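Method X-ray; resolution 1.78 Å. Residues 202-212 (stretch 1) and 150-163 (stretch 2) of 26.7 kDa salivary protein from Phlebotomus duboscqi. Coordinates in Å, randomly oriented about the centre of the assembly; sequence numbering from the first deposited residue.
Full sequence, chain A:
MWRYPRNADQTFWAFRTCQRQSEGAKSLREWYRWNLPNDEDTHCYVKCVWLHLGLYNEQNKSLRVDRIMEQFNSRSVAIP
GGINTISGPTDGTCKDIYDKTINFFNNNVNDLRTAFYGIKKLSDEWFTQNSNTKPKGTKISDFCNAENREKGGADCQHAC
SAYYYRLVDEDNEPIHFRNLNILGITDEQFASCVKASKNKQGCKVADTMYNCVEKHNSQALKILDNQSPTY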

# COMPACT_ATOMS: atom_id res chain seq x y z
N GLY A 202 0.32 -18.99 -10.17
CA GLY A 202 1.67 -18.66 -9.75
C GLY A 202 2.13 -17.33 -10.32
O GLY A 202 1.34 -16.41 -10.57
N CYS A 203 3.44 -17.23 -10.54
CA CYS A 203 3.99 -15.98 -11.04
C CYS A 203 3.54 -15.66 -12.47
O CYS A 203 3.83 -14.56 -12.96
CB CYS A 203 5.52 -15.99 -10.95
SG CYS A 203 6.35 -17.32 -11.85
N LYS A 204 2.83 -16.57 -13.15
CA LYS A 204 2.28 -16.21 -14.45
C LYS A 204 1.20 -15.14 -14.32
O LYS A 204 0.98 -14.37 -15.26
CB LYS A 204 1.73 -17.44 -15.17
CG LYS A 204 2.77 -18.52 -15.39
CD LYS A 204 3.89 -18.03 -16.29
CE LYS A 204 4.79 -19.19 -16.70
NZ LYS A 204 6.16 -18.72 -17.04
N VAL A 205 0.51 -15.10 -13.17
CA VAL A 205 -0.37 -13.96 -12.89
C VAL A 205 0.44 -12.67 -12.88
O VAL A 205 0.04 -11.66 -13.47
CB VAL A 205 -1.11 -14.15 -11.55
CG1 VAL A 205 -1.98 -12.94 -11.25
CG2 VAL A 205 -1.95 -15.41 -11.57
N ALA A 206 1.59 -12.70 -12.21
CA ALA A 206 2.46 -11.53 -12.16
C ALA A 206 2.89 -11.10 -13.56
O ALA A 206 2.81 -9.91 -13.91
CB ALA A 206 3.68 -11.83 -11.29
N ASP A 207 3.34 -12.05 -14.37
CA ASP A 207 3.81 -11.72 -15.71
C ASP A 207 2.67 -11.19 -16.58
O ASP A 207 2.87 -10.26 -17.36
CB ASP A 207 4.45 -12.93 -16.36
CG ASP A 207 5.89 -13.13 -15.94
OD1 ASP A 207 6.26 -12.64 -14.85
OD2 ASP A 207 6.65 -13.77 -16.69
N THR A 208 1.48 -11.79 -16.46
CA THR A 208 0.36 -11.33 -17.27
C THR A 208 -0.04 -9.91 -16.89
O THR A 208 -0.28 -9.08 -17.78
CB THR A 208 -0.81 -12.30 -17.13
OG1 THR A 208 -0.36 -13.62 -17.43
CG2 THR A 208 -1.93 -11.94 -18.10
N MSE A 209 -0.07 -9.60 -15.60
CA MSE A 209 -0.34 -8.22 -15.18
C MSE A 209 0.70 -7.24 -15.71
O MSE A 209 0.36 -6.18 -16.24
CB MSE A 209 -0.43 -8.12 -13.64
CG MSE A 209 -1.61 -8.88 -13.07
SE MSE A 209 -3.29 -7.91 -13.40
CE MSE A 209 -2.77 -6.23 -12.64
N TYR A 210 1.97 -7.61 -15.55
CA TYR A 210 3.05 -6.76 -16.02
C TYR A 210 2.92 -6.47 -17.51
O TYR A 210 2.93 -5.31 -17.94
CB TYR A 210 4.39 -7.43 -15.70
CG TYR A 210 5.62 -6.61 -16.04
CD1 TYR A 210 6.08 -6.51 -17.35
CD2 TYR A 210 6.34 -5.95 -15.04
CE1 TYR A 210 7.21 -5.75 -17.66
CE2 TYR A 210 7.46 -5.20 -15.35
CZ TYR A 210 7.89 -5.11 -16.66
OH TYR A 210 9.01 -4.37 -16.95
N ASN A 211 2.80 -7.53 -18.32
CA ASN A 211 2.75 -7.35 -19.77
C ASN A 211 1.50 -6.61 -20.20
O ASN A 211 1.54 -5.85 -21.18
CB ASN A 211 2.83 -8.71 -20.46
CG ASN A 211 4.18 -9.38 -20.26
OD1 ASN A 211 5.19 -8.71 -20.13
ND2 ASN A 211 4.19 -10.71 -20.23
N CYS A 212 0.39 -6.81 -19.49
CA CYS A 212 -0.85 -6.14 -19.85
C CYS A 212 -0.78 -4.64 -19.56
O CYS A 212 -1.21 -3.83 -20.39
CB CYS A 212 -2.03 -6.77 -19.10
SG CYS A 212 -3.63 -6.01 -19.46
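Stretch 2 (150-163) EKGGADCQHACSAY

Stretch 1 is mostly helix, running on beyond C212. Stretch 2 enters at the end of a 3-10 segment that begins earlier in the chain, reverses through a type I' turn from K151 to A154, continues as an irregular loop and leads into a helix that runs past Y163. The axes of the two helices approach to 8.3 Å, with their N-to-C directions at 67°, so the second helix crosses the first steeply. The backbones come nearest where A206 faces A159 (CA to CA 5.3 Å) and D207 faces H158 (CA to CA 5.2 Å). Together the two stretches bury 610 Å².

C203 points toward stretch 2 and is joined to C156 by a disulfide (C203 SG to C156 SG 2.0 Å, chi3 88°), which ties the two stretches together covalently. C203 CB packs on A159 CB at 3.6 Å. G152 takes a positive phi that suits glycine, and a CB there would clash with A159 CB and come tight against C203 CB.

The CA-to-CB bond of K204 points sideways, but the end of the side chain comes nearer and forms a salt bridge with D155, K204 NZ to D155 OD1 at 2.6 Å. A206 points toward stretch 2; A206 CB lies 3.6 Å from A162 CB and 3.9 Å from A159 CA, small side chains meeting on both helices.

D207 holds the backbone of Q157 and H158. D207 OD2 accepts a hydrogen bond from Q157 N at 2.7 Å, and D207 OD1 accepts one from H158 N at 2.8 Å; a weak bond from Q157 N to D207 OD1, at 3.4 Å, supplements them. The oxygen of a water donates to D207 OD2 at 2.5 Å and to Q157 OE1 at 3.3 Å, bridging the two side chains.

T208 points away, and the end of M209, a selenomethionine, also leads away. Y210, one turn after A206, points toward stretch 2 and stacks on H158 in an offset arrangement, with ring centroids 3.6 Å apart and planes only 4° from parallel. H158 CB adds a CH-pi contact, 3.9 Å from the Y210 ring centroid. Y210 CE2 lies 4.1 Å from S161 CB. N211 closes the contact at the exposed margin, where N211 OD1 lies 3.4 Å from H158 NE2; C212 is out of reach.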

# COMPACT_ATOMS: atom_id res chain seq x y z
N GLU A 150 13.29 -12.33 -10.64
CA GLU A 150 12.20 -12.19 -11.61
C GLU A 150 11.68 -13.54 -12.08
O GLU A 150 10.54 -13.60 -12.57
CB GLU A 150 12.64 -11.36 -12.81
CG GLU A 150 12.98 -9.89 -12.51
CD GLU A 150 11.74 -9.02 -12.30
OE1 GLU A 150 10.77 -9.48 -11.66
OE2 GLU A 150 11.76 -7.86 -12.76
N LYS A 151 12.47 -14.61 -11.96
CA LYS A 151 12.00 -15.95 -12.28
C LYS A 151 10.89 -16.43 -11.36
O LYS A 151 10.11 -17.31 -11.75
CB LYS A 151 13.17 -16.94 -12.22
CG LYS A 151 14.43 -16.49 -12.92
CD LYS A 151 15.13 -17.68 -13.58
CE LYS A 151 16.15 -17.23 -14.62
NZ LYS A 151 16.81 -15.96 -14.22
N GLY A 152 10.81 -15.89 -10.14
CA GLY A 152 9.79 -16.32 -9.21
C GLY A 152 9.93 -17.76 -8.77
O GLY A 152 8.93 -18.39 -8.41
N GLY A 153 11.14 -18.30 -8.79
CA GLY A 153 11.33 -19.70 -8.49
C GLY A 153 11.18 -20.62 -9.68
O GLY A 153 11.52 -21.80 -9.59
N ALA A 154 10.66 -20.11 -10.79
CA ALA A 154 10.20 -20.91 -11.92
C ALA A 154 10.77 -20.36 -13.22
O ALA A 154 11.99 -20.21 -13.35
CB ALA A 154 8.68 -20.95 -11.99
N ASP A 155 9.89 -20.03 -14.17
CA ASP A 155 10.29 -19.59 -15.50
C ASP A 155 9.78 -18.19 -15.81
O ASP A 155 9.68 -17.82 -16.99
CB ASP A 155 9.78 -20.58 -16.55
CG ASP A 155 8.37 -21.08 -16.26
OD1 ASP A 155 7.60 -20.34 -15.60
OD2 ASP A 155 8.03 -22.20 -16.69
N CYS A 156 9.45 -17.40 -14.79
CA CYS A 156 8.78 -16.13 -15.06
C CYS A 156 9.79 -15.05 -15.43
O CYS A 156 11.00 -15.23 -15.36
CB CYS A 156 7.94 -15.71 -13.86
SG CYS A 156 6.42 -16.66 -13.77
N GLN A 157 9.25 -13.90 -15.84
CA GLN A 157 10.07 -12.78 -16.27
C GLN A 157 9.90 -11.53 -15.43
O GLN A 157 10.78 -10.66 -15.46
CB GLN A 157 9.78 -12.44 -17.73
CG GLN A 157 10.41 -13.40 -18.72
CD GLN A 157 9.55 -13.63 -19.94
OE1 GLN A 157 8.99 -14.71 -20.12
NE2 GLN A 157 9.43 -12.61 -20.78
N HIS A 158 8.81 -11.41 -14.67
CA HIS A 158 8.48 -10.18 -13.95
C HIS A 158 7.88 -10.48 -12.58
O HIS A 158 7.07 -9.68 -12.07
CB HIS A 158 7.51 -9.31 -14.75
CG HIS A 158 7.88 -9.15 -16.19
ND1 HIS A 158 8.95 -8.40 -16.61
CD2 HIS A 158 7.31 -9.66 -17.31
CE1 HIS A 158 9.04 -8.44 -17.92
NE2 HIS A 158 8.05 -9.20 -18.38
N ALA A 159 8.24 -11.61 -11.98
CA ALA A 159 7.57 -12.04 -10.76
C ALA A 159 7.83 -11.08 -9.60
O ALA A 159 6.92 -10.76 -8.83
CB ALA A 159 8.03 -13.45 -10.39
N CYS A 160 9.08 -10.63 -9.46
CA CYS A 160 9.44 -9.73 -8.39
C CYS A 160 8.94 -8.32 -8.68
O CYS A 160 8.33 -7.68 -7.81
CB CYS A 160 10.97 -9.76 -8.22
SG CYS A 160 11.70 -8.61 -7.03
N SER A 161 9.15 -7.84 -9.91
CA SER A 161 8.76 -6.48 -10.27
C SER A 161 7.26 -6.27 -10.11
O SER A 161 6.82 -5.23 -9.62
CB SER A 161 9.17 -6.18 -11.71
OG SER A 161 10.55 -5.89 -11.80
N ALA A 162 6.46 -7.27 -10.51
CA ALA A 162 5.01 -7.12 -10.39
C ALA A 162 4.59 -6.98 -8.94
O ALA A 162 3.63 -6.26 -8.63
CB ALA A 162 4.30 -8.30 -11.04
N TYR A 163 5.28 -7.68 -8.03
CA TYR A 163 4.96 -7.52 -6.61
C TYR A 163 5.29 -6.10 -6.13
O TYR A 163 4.46 -5.45 -5.49
CB TYR A 163 5.72 -8.57 -5.77
CG TYR A 163 5.57 -8.26 -4.30
CD1 TYR A 163 4.41 -8.60 -3.61
CD2 TYR A 163 6.56 -7.56 -3.61
CE1 TYR A 163 4.25 -8.27 -2.29
CE2 TYR A 163 6.40 -7.21 -2.28
CZ TYR A 163 5.24 -7.58 -1.62
OH TYR A 163 5.07 -7.25 -0.30
O HOH W 1 6.15 -15.31 -18.57